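Side-chain contacts in ABC transporter periplasmic peptide-binding protein (Pseudoalteromonas, PDB 4QFL), which binds dipeptides in the periplasm and probably delivers them to an ABC transporter for uptake, here captured holding alanine-phenylalanine: residues N58-R63 / V224-N229; V99-T104 / V185-Y190; T104-P109 / Y213-Y218. One frame throughout, in Å; residues are numbered along the deposited sequence. Where two conformers were deposited one is given.

Interaction 1 of 3, residues N58-R63 / V224-N229; sequences NQLYDR and VRFYKN
The carbonyl O of Gln59, 2.8 Å from Tyr213 N in a probable hydrogen bond, ties the last turn of a helix to the strand beside the one bearing Phe226, and next to this link Gln59 and Leu60 meet the Phe226 ring. What follows across the contact is purely apolar. Leu60 comes down on one face of the phenylalanine: its CD2 lies 3.9 Å from the ring centroid, 10° off the normal, a CH-pi contact over the centre. The other branch leans to the ring's outer end, with Leu60 CD1 3.7 Å from Phe226 CZ, and the two side chains cross at about a right angle. Gln59 adds its CB, 4.1 Å from Phe226 CE2, in an oblique approach. The opposite face is taken by the strand's own Val224, whose CG2 stands 3.4 Å above the plane toward the rim, so the ring is sandwiched between two aliphatic groups. With CG anti to its carbonyl carbon (chi1 -65°), the Phe226 ring extends toward the helix end. Beyond Leu60 the chain leaves helical geometry at Tyr61, and the buried carboxylate of Asp62 is held by Tyr232, Thr210 and Trp233. The whole is a helix C-terminal end packed on a side chain of strand 223-228, which runs between 213-219 and 241-246 in its sheet, in a periplasmic binding fold where helix 50-60 starts at Gly50 of the dipeptide pocket.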
loop_
_atom_site.group_PDB
_atom_site.type_symbol
_atom_site.label_atom_id
_atom_site.label_comp_id
_atom_site.label_asym_id
_atom_site.label_seq_id
_atom_site.Cartn_x
_atom_site.Cartn_y
_atom_site.Cartn_z
ATOM N N ASN A 58 -3.927 -0.016 11.963
ATOM C CA ASN A 58 -4.083 -1.063 12.964
ATOM C C ASN A 58 -4.094 -0.516 14.372
ATOM O O ASN A 58 -4.460 -1.229 15.302
ATOM C CB ASN A 58 -2.974 -2.115 12.849
ATOM C CG ASN A 58 -3.096 -2.947 11.608
ATOM O OD1 ASN A 58 -2.174 -3.009 10.791
ATOM N ND2 ASN A 58 -4.234 -3.590 11.450
ATOM N N GLN A 59 -3.687 0.738 14.534
ATOM C CA GLN A 59 -3.584 1.324 15.863
ATOM C C GLN A 59 -4.879 1.989 16.326
ATOM O O GLN A 59 -5.314 1.787 17.451
ATOM C CB GLN A 59 -2.416 2.304 15.931
ATOM C CG GLN A 59 -1.042 1.638 16.020
ATOM C CD GLN A 59 -0.718 0.770 14.825
ATOM O OE1 GLN A 59 -0.582 1.262 13.702
ATOM N NE2 GLN A 59 -0.588 -0.527 15.057
ATOM N N LEU A 60 -5.499 2.780 15.460
ATOM C CA LEU A 60 -6.684 3.531 15.858
ATOM C C LEU A 60 -7.978 2.837 15.514
ATOM O O LEU A 60 -9.023 3.194 16.046
ATOM C CB LEU A 60 -6.687 4.907 15.201
ATOM C CG LEU A 60 -5.575 5.866 15.583
ATOM C CD1 LEU A 60 -5.596 7.033 14.634
ATOM C CD2 LEU A 60 -5.766 6.332 17.011
ATOM N N TYR A 61 -7.919 1.867 14.606
ATOM C CA TYR A 61 -9.134 1.315 14.003
ATOM C C TYR A 61 -9.218 -0.213 14.008
ATOM O O TYR A 61 -8.243 -0.893 14.306
ATOM C CB TYR A 61 -9.250 1.779 12.547
ATOM C CG TYR A 61 -9.349 3.267 12.349
ATOM C CD1 TYR A 61 -10.529 3.947 12.631
ATOM C CD2 TYR A 61 -8.268 3.999 11.849
ATOM C CE1 TYR A 61 -10.629 5.329 12.434
ATOM C CE2 TYR A 61 -8.358 5.379 11.651
ATOM C CZ TYR A 61 -9.543 6.033 11.944
ATOM O OH TYR A 61 -9.633 7.394 11.757
ATOM N N ASP A 62 -10.396 -0.735 13.667
ATOM C CA ASP A 62 -10.557 -2.140 13.307
ATOM C C ASP A 62 -11.336 -2.228 12.008
ATOM O O ASP A 62 -12.096 -1.325 11.679
ATOM C CB ASP A 62 -11.337 -2.915 14.371
ATOM C CG ASP A 62 -10.673 -2.893 15.734
ATOM O OD1 ASP A 62 -9.688 -3.630 15.928
ATOM O OD2 ASP A 62 -11.166 -2.166 16.622
ATOM N N ARG A 63 -11.154 -3.330 11.288
ATOM C CA ARG A 63 -11.923 -3.624 10.088
ATOM C C ARG A 63 -13.035 -4.581 10.455
ATOM O O ARG A 63 -13.129 -5.031 11.596
ATOM C CB ARG A 63 -11.040 -4.282 9.030
ATOM C CG ARG A 63 -9.892 -3.411 8.528
ATOM C CD ARG A 63 -8.740 -4.278 7.989
ATOM N NE ARG A 63 -8.071 -4.987 9.075
ATOM C CZ ARG A 63 -7.053 -5.827 8.920
ATOM N NH1 ARG A 63 -6.568 -6.072 7.709
ATOM N NH2 ARG A 63 -6.519 -6.421 9.980
ATOM N N VAL A 224 3.626 12.018 16.297
ATOM C CA VAL A 224 2.265 11.633 16.586
ATOM C C VAL A 224 2.259 10.851 17.895
ATOM O O VAL A 224 3.123 10.013 18.150
ATOM C CB VAL A 224 1.600 10.882 15.405
ATOM C CG1 VAL A 224 2.640 10.224 14.541
ATOM C CG2 VAL A 224 0.555 9.890 15.893
ATOM N N ARG A 225 1.302 11.190 18.748
ATOM C CA ARG A 225 1.169 10.573 20.043
ATOM C C ARG A 225 -0.217 9.937 20.159
ATOM O O ARG A 225 -1.235 10.582 19.889
ATOM C CB ARG A 225 1.384 11.632 21.125
ATOM C CG ARG A 225 1.437 11.096 22.522
ATOM C CD ARG A 225 1.422 12.235 23.524
ATOM N NE ARG A 225 2.440 13.246 23.242
ATOM C CZ ARG A 225 3.728 13.104 23.531
ATOM N NH1 ARG A 225 4.165 11.984 24.086
ATOM N NH2 ARG A 225 4.586 14.075 23.253
ATOM N N PHE A 226 -0.230 8.654 20.521
ATOM C CA PHE A 226 -1.448 7.913 20.820
ATOM C C PHE A 226 -1.366 7.386 22.249
ATOM O O PHE A 226 -0.270 7.230 22.810
ATOM C CB PHE A 226 -1.593 6.682 19.919
ATOM C CG PHE A 226 -1.770 6.986 18.451
ATOM C CD1 PHE A 226 -2.310 8.187 18.018
ATOM C CD2 PHE A 226 -1.408 6.038 17.502
ATOM C CE1 PHE A 226 -2.475 8.443 16.668
ATOM C CE2 PHE A 226 -1.569 6.291 16.143
ATOM C CZ PHE A 226 -2.105 7.500 15.729
ATOM N N TYR A 227 -2.518 7.096 22.841
ATOM C CA TYR A 227 -2.529 6.417 24.128
ATOM C C TYR A 227 -3.457 5.212 24.132
ATOM O O TYR A 227 -4.368 5.097 23.309
ATOM C CB TYR A 227 -2.857 7.379 25.271
ATOM C CG TYR A 227 -4.256 7.938 25.248
ATOM C CD1 TYR A 227 -4.596 8.974 24.391
ATOM C CD2 TYR A 227 -5.231 7.441 26.096
ATOM C CE1 TYR A 227 -5.873 9.494 24.373
ATOM C CE2 TYR A 227 -6.507 7.954 26.090
ATOM C CZ TYR A 227 -6.824 8.982 25.230
ATOM O OH TYR A 227 -8.098 9.495 25.226
ATOM N N LYS A 228 -3.207 4.310 25.066
ATOM C CA LYS A 228 -3.934 3.055 25.138
ATOM C C LYS A 228 -5.450 3.262 25.274
ATOM O O LYS A 228 -5.920 4.130 26.018
ATOM C CB LYS A 228 -3.374 2.208 26.287
ATOM C CG LYS A 228 -4.402 1.642 27.223
ATOM C CD LYS A 228 -3.783 0.622 28.166
ATOM C CE LYS A 228 -4.862 -0.215 28.835
ATOM N NZ LYS A 228 -4.320 -1.417 29.519
ATOM N N ASN A 229 -6.212 2.481 24.517
ATOM C CA ASN A 229 -7.664 2.433 24.674
ATOM C C ASN A 229 -8.050 1.424 25.746
ATOM O O ASN A 229 -8.034 0.214 25.499
ATOM C CB ASN A 229 -8.344 2.073 23.352
ATOM C CG ASN A 229 -9.836 1.833 23.512
ATOM O OD1 ASN A 229 -10.415 2.104 24.566
ATOM N ND2 ASN A 229 -10.463 1.327 22.466
#

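Interaction 2 of 3, residues V99-T104 / V185-Y190; sequences VKFHTT and VLSKEY
This is a buried packing of a phenylalanine ring on the N-cap residue of helix 188-196 and the main chain before it, where the loop between strand 90-95 and helix 115-126 presses Phe101 against the residues that lead into the helix. Ser187 occupies the N-cap position, and its CB sits over one face of the Phe101 ring, 4.0 Å from the centroid and 17° off the normal, a CH-pi contact displaced toward the rim. The serine backbone shares that face, with Ser187 CA 3.7 Å from Phe101 CE1. Carbonyl oxygens of the approach to the helix meet the ring elsewhere: Leu186 O stands obliquely 3.5 Å from Phe101 CZ, while Val185 O lies near the ring plane, at the edge and farther off. The contact thus relies on one ring fitted to a bend of main chain, with little side chain on the other side beyond a single CH2 group. Helix 115-126 backs the junction. Its Asp117 touches Phe101 and accepts through OD1 from Lys188 N, and its Thr121 OG1 bonds to Leu186 N, so Leu186 N and Lys188 N both have side-chain acceptors on that helix. Ser187 OG lies anti to the serine N (chi1 170°), a rotation that leaves CB to the ring and turns OG to the first helical turn, where it accepts from Tyr190 N at 2.9 Å with an N-H...O angle of 164°.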
loop_
_atom_site.group_PDB
_atom_site.type_symbol
_atom_site.label_atom_id
_atom_site.label_comp_id
_atom_site.label_asym_id
_atom_site.label_seq_id
_atom_site.Cartn_x
_atom_site.Cartn_y
_atom_site.Cartn_z
ATOM N N VAL A 99 -19.061 -3.068 21.217
ATOM C CA VAL A 99 -17.820 -2.413 20.820
ATOM C C VAL A 99 -17.957 -0.917 20.982
ATOM O O VAL A 99 -18.858 -0.314 20.416
ATOM C CB VAL A 99 -17.464 -2.694 19.356
ATOM C CG1 VAL A 99 -16.239 -1.875 18.956
ATOM C CG2 VAL A 99 -17.237 -4.187 19.139
ATOM N N LYS A 100 -17.056 -0.323 21.752
ATOM C CA LYS A 100 -17.130 1.102 22.051
ATOM C C LYS A 100 -16.189 1.929 21.197
ATOM O O LYS A 100 -15.020 1.589 21.042
ATOM C CB LYS A 100 -16.804 1.364 23.527
ATOM C CG LYS A 100 -17.921 0.998 24.495
ATOM C CD LYS A 100 -17.457 1.165 25.911
ATOM C CE LYS A 100 -18.447 0.586 26.893
ATOM N NZ LYS A 100 -17.966 0.785 28.278
ATOM N N PHE A 101 -16.702 3.023 20.657
ATOM C CA PHE A 101 -15.847 4.019 20.037
ATOM C C PHE A 101 -15.049 4.775 21.089
ATOM O O PHE A 101 -15.456 4.861 22.246
ATOM C CB PHE A 101 -16.663 4.992 19.186
ATOM C CG PHE A 101 -17.099 4.412 17.876
ATOM C CD1 PHE A 101 -16.196 4.264 16.834
ATOM C CD2 PHE A 101 -18.404 3.999 17.686
ATOM C CE1 PHE A 101 -16.585 3.725 15.621
ATOM C CE2 PHE A 101 -18.798 3.458 16.478
ATOM C CZ PHE A 101 -17.883 3.317 15.447
ATOM N N HIS A 102 -13.910 5.318 20.666
ATOM C CA HIS A 102 -13.030 6.103 21.534
ATOM C C HIS A 102 -13.707 7.271 22.220
ATOM O O HIS A 102 -14.524 7.979 21.636
ATOM C CB HIS A 102 -11.850 6.669 20.742
ATOM C CG HIS A 102 -10.946 5.627 20.172
ATOM N ND1 HIS A 102 -10.151 5.860 19.073
ATOM C CD2 HIS A 102 -10.702 4.352 20.550
ATOM C CE1 HIS A 102 -9.460 4.772 18.793
ATOM N NE2 HIS A 102 -9.777 3.842 19.673
ATOM N N THR A 103 -13.359 7.463 23.478
ATOM C CA THR A 103 -13.568 8.737 24.111
ATOM C C THR A 103 -12.266 9.483 23.899
ATOM O O THR A 103 -11.199 9.020 24.305
ATOM C CB THR A 103 -13.857 8.586 25.607
ATOM O OG1 THR A 103 -15.115 7.924 25.782
ATOM C CG2 THR A 103 -13.900 9.951 26.283
ATOM N N THR A 104 -12.347 10.622 23.227
ATOM C CA THR A 104 -11.181 11.440 22.996
ATOM C C THR A 104 -11.473 12.796 23.592
ATOM O O THR A 104 -12.560 13.015 24.128
ATOM C CB THR A 104 -10.961 11.658 21.512
ATOM O OG1 THR A 104 -12.001 12.511 21.023
ATOM C CG2 THR A 104 -10.965 10.322 20.760
ATOM N N VAL A 185 -13.508 0.783 10.012
ATOM C CA VAL A 185 -14.821 1.284 10.413
ATOM C C VAL A 185 -14.752 2.628 11.145
ATOM O O VAL A 185 -14.023 2.769 12.134
ATOM C CB VAL A 185 -15.534 0.273 11.323
ATOM C CG1 VAL A 185 -16.851 0.849 11.815
ATOM C CG2 VAL A 185 -15.758 -1.024 10.573
ATOM N N LEU A 186 -15.524 3.602 10.665
ATOM C CA LEU A 186 -15.535 4.943 11.245
ATOM C C LEU A 186 -16.763 5.192 12.119
ATOM O O LEU A 186 -17.696 4.396 12.125
ATOM C CB LEU A 186 -15.482 6.003 10.140
ATOM C CG LEU A 186 -14.338 5.864 9.138
ATOM C CD1 LEU A 186 -14.427 6.949 8.070
ATOM C CD2 LEU A 186 -13.042 5.958 9.877
ATOM N N SER A 187 -16.746 6.307 12.847
ATOM C CA SER A 187 -17.848 6.696 13.730
ATOM C C SER A 187 -18.883 7.600 13.064
ATOM O O SER A 187 -18.586 8.748 12.721
ATOM C CB SER A 187 -17.323 7.430 14.962
ATOM O OG SER A 187 -18.409 7.997 15.682
ATOM N N LYS A 188 -20.102 7.093 12.910
ATOM C CA LYS A 188 -21.185 7.912 12.391
ATOM C C LYS A 188 -21.580 8.995 13.381
ATOM O O LYS A 188 -21.840 10.138 12.992
ATOM C CB LYS A 188 -22.405 7.076 12.022
ATOM C CG LYS A 188 -23.452 7.911 11.305
ATOM C CD LYS A 188 -24.683 7.129 10.922
ATOM C CE LYS A 188 -25.648 8.031 10.171
ATOM N NZ LYS A 188 -26.899 7.333 9.769
ATOM N N GLU A 189 -21.630 8.650 14.662
ATOM C CA GLU A 189 -22.006 9.651 15.653
ATOM C C GLU A 189 -21.043 10.834 15.635
ATOM O O GLU A 189 -21.465 11.983 15.650
ATOM C CB GLU A 189 -22.109 9.061 17.057
ATOM C CG GLU A 189 -22.539 10.101 18.084
ATOM C CD GLU A 189 -22.734 9.523 19.468
ATOM O OE1 GLU A 189 -22.236 8.404 19.711
ATOM O OE2 GLU A 189 -23.383 10.189 20.311
ATOM N N TYR A 190 -19.749 10.549 15.595
ATOM C CA TYR A 190 -18.749 11.600 15.502
ATOM C C TYR A 190 -19.001 12.405 14.241
ATOM O O TYR A 190 -19.080 13.631 14.280
ATOM C CB TYR A 190 -17.346 10.986 15.480
ATOM C CG TYR A 190 -16.194 11.972 15.441
ATOM C CD1 TYR A 190 -16.206 13.135 16.205
ATOM C CD2 TYR A 190 -15.081 11.722 14.660
ATOM C CE1 TYR A 190 -15.153 14.024 16.167
ATOM C CE2 TYR A 190 -14.025 12.598 14.619
ATOM C CZ TYR A 190 -14.061 13.752 15.373
ATOM O OH TYR A 190 -12.993 14.627 15.333
#

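Interaction 3 of 3, residues T104-P109 / Y213-Y218; sequences TAYFTP and YIYKEY
An ST turn opens the loop segment 104-109 and packs it against strand 213-219, close to a classic beta bulge in which Lys216 and Glu217 both face Arg225. Thr104 serves both sides of the turn: OG1 accepts from Tyr106 N at 3.0 Å in a bent bond, with an N-H...O angle of 140°, while the methyl CG2 turns to the strand and meets Ile214 CG2 at 3.6 Å. The same OG1 lies 3.1 Å above the centre of the Tyr106 ring, so that the tyrosine folds back over its own turn. Its CG sits between the backbone N and the carbonyl carbon (chi1 39°), which aims the ring at the strand. There the phenol end crosses Tyr215 at about a right angle, the planes inclined obliquely at 67°. Tyr215 CD1 lies at the edge of the Tyr106 ring, 3.6 Å from Tyr106 CE2, and Tyr106 OH is 3.1 Å from the same CD1. That hydroxyl is hydrogen-bonded to Pro207 O, and Tyr206 meets the Tyr106 ring edge-to-face. A leucine in place of Tyr106 would probably leave Pro207 O without this hydroxyl partner and open a gap beside Tyr215, since the phenol end supplies both contacts. Alongside the rings a single water joins the two main chains, accepting from Ala105 N at 3.0 Å and donating to Tyr215 O at 2.9 Å.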
loop_
_atom_site.group_PDB
_atom_site.type_symbol
_atom_site.label_atom_id
_atom_site.label_comp_id
_atom_site.label_asym_id
_atom_site.label_seq_id
_atom_site.Cartn_x
_atom_site.Cartn_y
_atom_site.Cartn_z
ATOM N N THR A 104 -12.347 10.622 23.227
ATOM C CA THR A 104 -11.181 11.440 22.996
ATOM C C THR A 104 -11.473 12.796 23.592
ATOM O O THR A 104 -12.560 13.015 24.128
ATOM C CB THR A 104 -10.961 11.658 21.512
ATOM O OG1 THR A 104 -12.001 12.511 21.023
ATOM C CG2 THR A 104 -10.965 10.322 20.760
ATOM N N ALA A 105 -10.510 13.709 23.474
ATOM C CA ALA A 105 -10.673 15.087 23.936
ATOM C C ALA A 105 -11.814 15.796 23.212
ATOM O O ALA A 105 -12.444 16.675 23.773
ATOM C CB ALA A 105 -9.374 15.867 23.759
ATOM N N TYR A 106 -12.083 15.398 21.971
ATOM C CA TYR A 106 -13.054 16.083 21.135
ATOM C C TYR A 106 -14.360 15.300 20.928
ATOM O O TYR A 106 -15.285 15.800 20.290
ATOM C CB TYR A 106 -12.403 16.449 19.793
ATOM C CG TYR A 106 -11.485 15.361 19.269
ATOM C CD1 TYR A 106 -11.972 14.342 18.459
ATOM C CD2 TYR A 106 -10.137 15.338 19.605
ATOM C CE1 TYR A 106 -11.143 13.334 17.994
ATOM C CE2 TYR A 106 -9.301 14.335 19.141
ATOM C CZ TYR A 106 -9.813 13.339 18.337
ATOM O OH TYR A 106 -8.992 12.342 17.877
ATOM N N PHE A 107 -14.450 14.085 21.478
ATOM C CA PHE A 107 -15.642 13.238 21.279
ATOM C C PHE A 107 -15.884 12.225 22.398
ATOM O O PHE A 107 -14.950 11.601 22.896
ATOM C CB PHE A 107 -15.566 12.508 19.930
ATOM C CG PHE A 107 -16.719 11.552 19.666
ATOM C CD1 PHE A 107 -17.948 12.020 19.221
ATOM C CD2 PHE A 107 -16.554 10.179 19.819
ATOM C CE1 PHE A 107 -18.985 11.145 18.955
ATOM C CE2 PHE A 107 -17.593 9.298 19.551
ATOM C CZ PHE A 107 -18.809 9.787 19.124
ATOM N N THR A 108 -17.150 12.079 22.783
ATOM C CA THR A 108 -17.587 11.041 23.709
ATOM C C THR A 108 -18.836 10.388 23.133
ATOM O O THR A 108 -19.849 11.070 22.910
ATOM C CB THR A 108 -17.970 11.618 25.089
ATOM O OG1 THR A 108 -16.904 12.435 25.588
ATOM C CG2 THR A 108 -18.258 10.498 26.076
ATOM N N PRO A 109 -18.775 9.066 22.885
ATOM C CA PRO A 109 -19.907 8.317 22.324
ATOM C C PRO A 109 -21.124 8.316 23.241
ATOM O O PRO A 109 -20.967 8.384 24.458
ATOM C CB PRO A 109 -19.357 6.888 22.198
ATOM C CG PRO A 109 -18.172 6.838 23.114
ATOM C CD PRO A 109 -17.584 8.214 23.059
ATOM N N TYR A 213 -5.562 1.918 20.254
ATOM C CA TYR A 213 -5.009 3.187 20.716
ATOM C C TYR A 213 -5.870 4.346 20.264
ATOM O O TYR A 213 -6.610 4.242 19.293
ATOM C CB TYR A 213 -3.573 3.366 20.232
ATOM C CG TYR A 213 -2.696 2.187 20.568
ATOM C CD1 TYR A 213 -2.057 2.096 21.806
ATOM C CD2 TYR A 213 -2.514 1.157 19.654
ATOM C CE1 TYR A 213 -1.248 1.009 22.123
ATOM C CE2 TYR A 213 -1.710 0.064 19.961
ATOM C CZ TYR A 213 -1.082 -0.003 21.201
ATOM O OH TYR A 213 -0.280 -1.084 21.506
ATOM N N ILE A 214 -5.761 5.457 20.980
ATOM C CA ILE A 214 -6.607 6.617 20.766
ATOM C C ILE A 214 -5.739 7.794 20.401
ATOM O O ILE A 214 -4.613 7.911 20.879
ATOM C CB ILE A 214 -7.390 6.968 22.044
ATOM C CG1 ILE A 214 -8.149 5.741 22.542
ATOM C CG2 ILE A 214 -8.330 8.136 21.805
ATOM C CD1 ILE A 214 -8.932 5.991 23.804
ATOM N N TYR A 215 -6.256 8.669 19.554
ATOM C CA TYR A 215 -5.533 9.875 19.157
ATOM C C TYR A 215 -5.353 10.852 20.324
ATOM O O TYR A 215 -6.317 11.188 21.023
ATOM C CB TYR A 215 -6.265 10.563 18.006
ATOM C CG TYR A 215 -5.686 11.892 17.594
ATOM C CD1 TYR A 215 -6.005 13.053 18.290
ATOM C CD2 TYR A 215 -4.842 11.994 16.495
ATOM C CE1 TYR A 215 -5.490 14.275 17.911
ATOM C CE2 TYR A 215 -4.320 13.214 16.107
ATOM C CZ TYR A 215 -4.654 14.351 16.821
ATOM O OH TYR A 215 -4.145 15.569 16.448
ATOM N N LYS A 216 -4.115 11.300 20.526
ATOM C CA LYS A 216 -3.812 12.326 21.528
ATOM C C LYS A 216 -3.287 13.620 20.889
ATOM O O LYS A 216 -3.836 14.698 21.115
ATOM C CB LYS A 216 -2.811 11.788 22.556
ATOM C CG LYS A 216 -2.430 12.770 23.642
ATOM C CD LYS A 216 -3.613 13.111 24.531
ATOM C CE LYS A 216 -3.286 14.264 25.489
ATOM N NZ LYS A 216 -2.185 13.933 26.443
ATOM N N GLU A 217 -2.251 13.507 20.061
ATOM C CA GLU A 217 -1.506 14.676 19.620
ATOM C C GLU A 217 -0.787 14.458 18.288
ATOM O O GLU A 217 -0.394 13.346 17.953
ATOM C CB GLU A 217 -0.484 15.023 20.706
ATOM C CG GLU A 217 0.283 16.313 20.513
ATOM C CD GLU A 217 1.359 16.488 21.570
ATOM O OE1 GLU A 217 1.221 15.889 22.658
ATOM O OE2 GLU A 217 2.347 17.209 21.312
ATOM N N TYR A 218 -0.605 15.540 17.544
ATOM C CA TYR A 218 0.128 15.501 16.288
ATOM C C TYR A 218 0.856 16.829 16.036
ATOM O O TYR A 218 0.228 17.883 15.952
ATOM C CB TYR A 218 -0.834 15.168 15.144
ATOM C CG TYR A 218 -0.280 15.310 13.734
ATOM C CD1 TYR A 218 0.931 14.723 13.363
ATOM C CD2 TYR A 218 -0.991 16.015 12.765
ATOM C CE1 TYR A 218 1.417 14.846 12.067
ATOM C CE2 TYR A 218 -0.512 16.144 11.476
ATOM C CZ TYR A 218 0.684 15.560 11.132
ATOM O OH TYR A 218 1.126 15.705 9.844
HETATM O O HOH W 1 -7.765 13.422 22.236
#

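Overall arrangement
The three contacts cluster on one side of the chain's centre, their own centres 10 to 12 Å apart. Interaction 1 closes the longest loop, with the other two nested within it; interactions 2 and 3 share Thr104 and cross, their segments alternating in the order 99-104, 104-109, 185-190, 213-218. Interactions 1 and 3 reach neighbouring antiparallel strands, 223-228 and 213-219, joined by Tyr227 O and Ile214 N at 2.7 Å. Interactions 1 and 2 meet where Asp62 O lies 3.0 Å from Val185 N. The cluster lies off the peptide site, the Gln59 side chain about 13 Å from the bound alanine, and joins loop, helix start and sheet where helix 50-60 leads back to the pocket at Gly50.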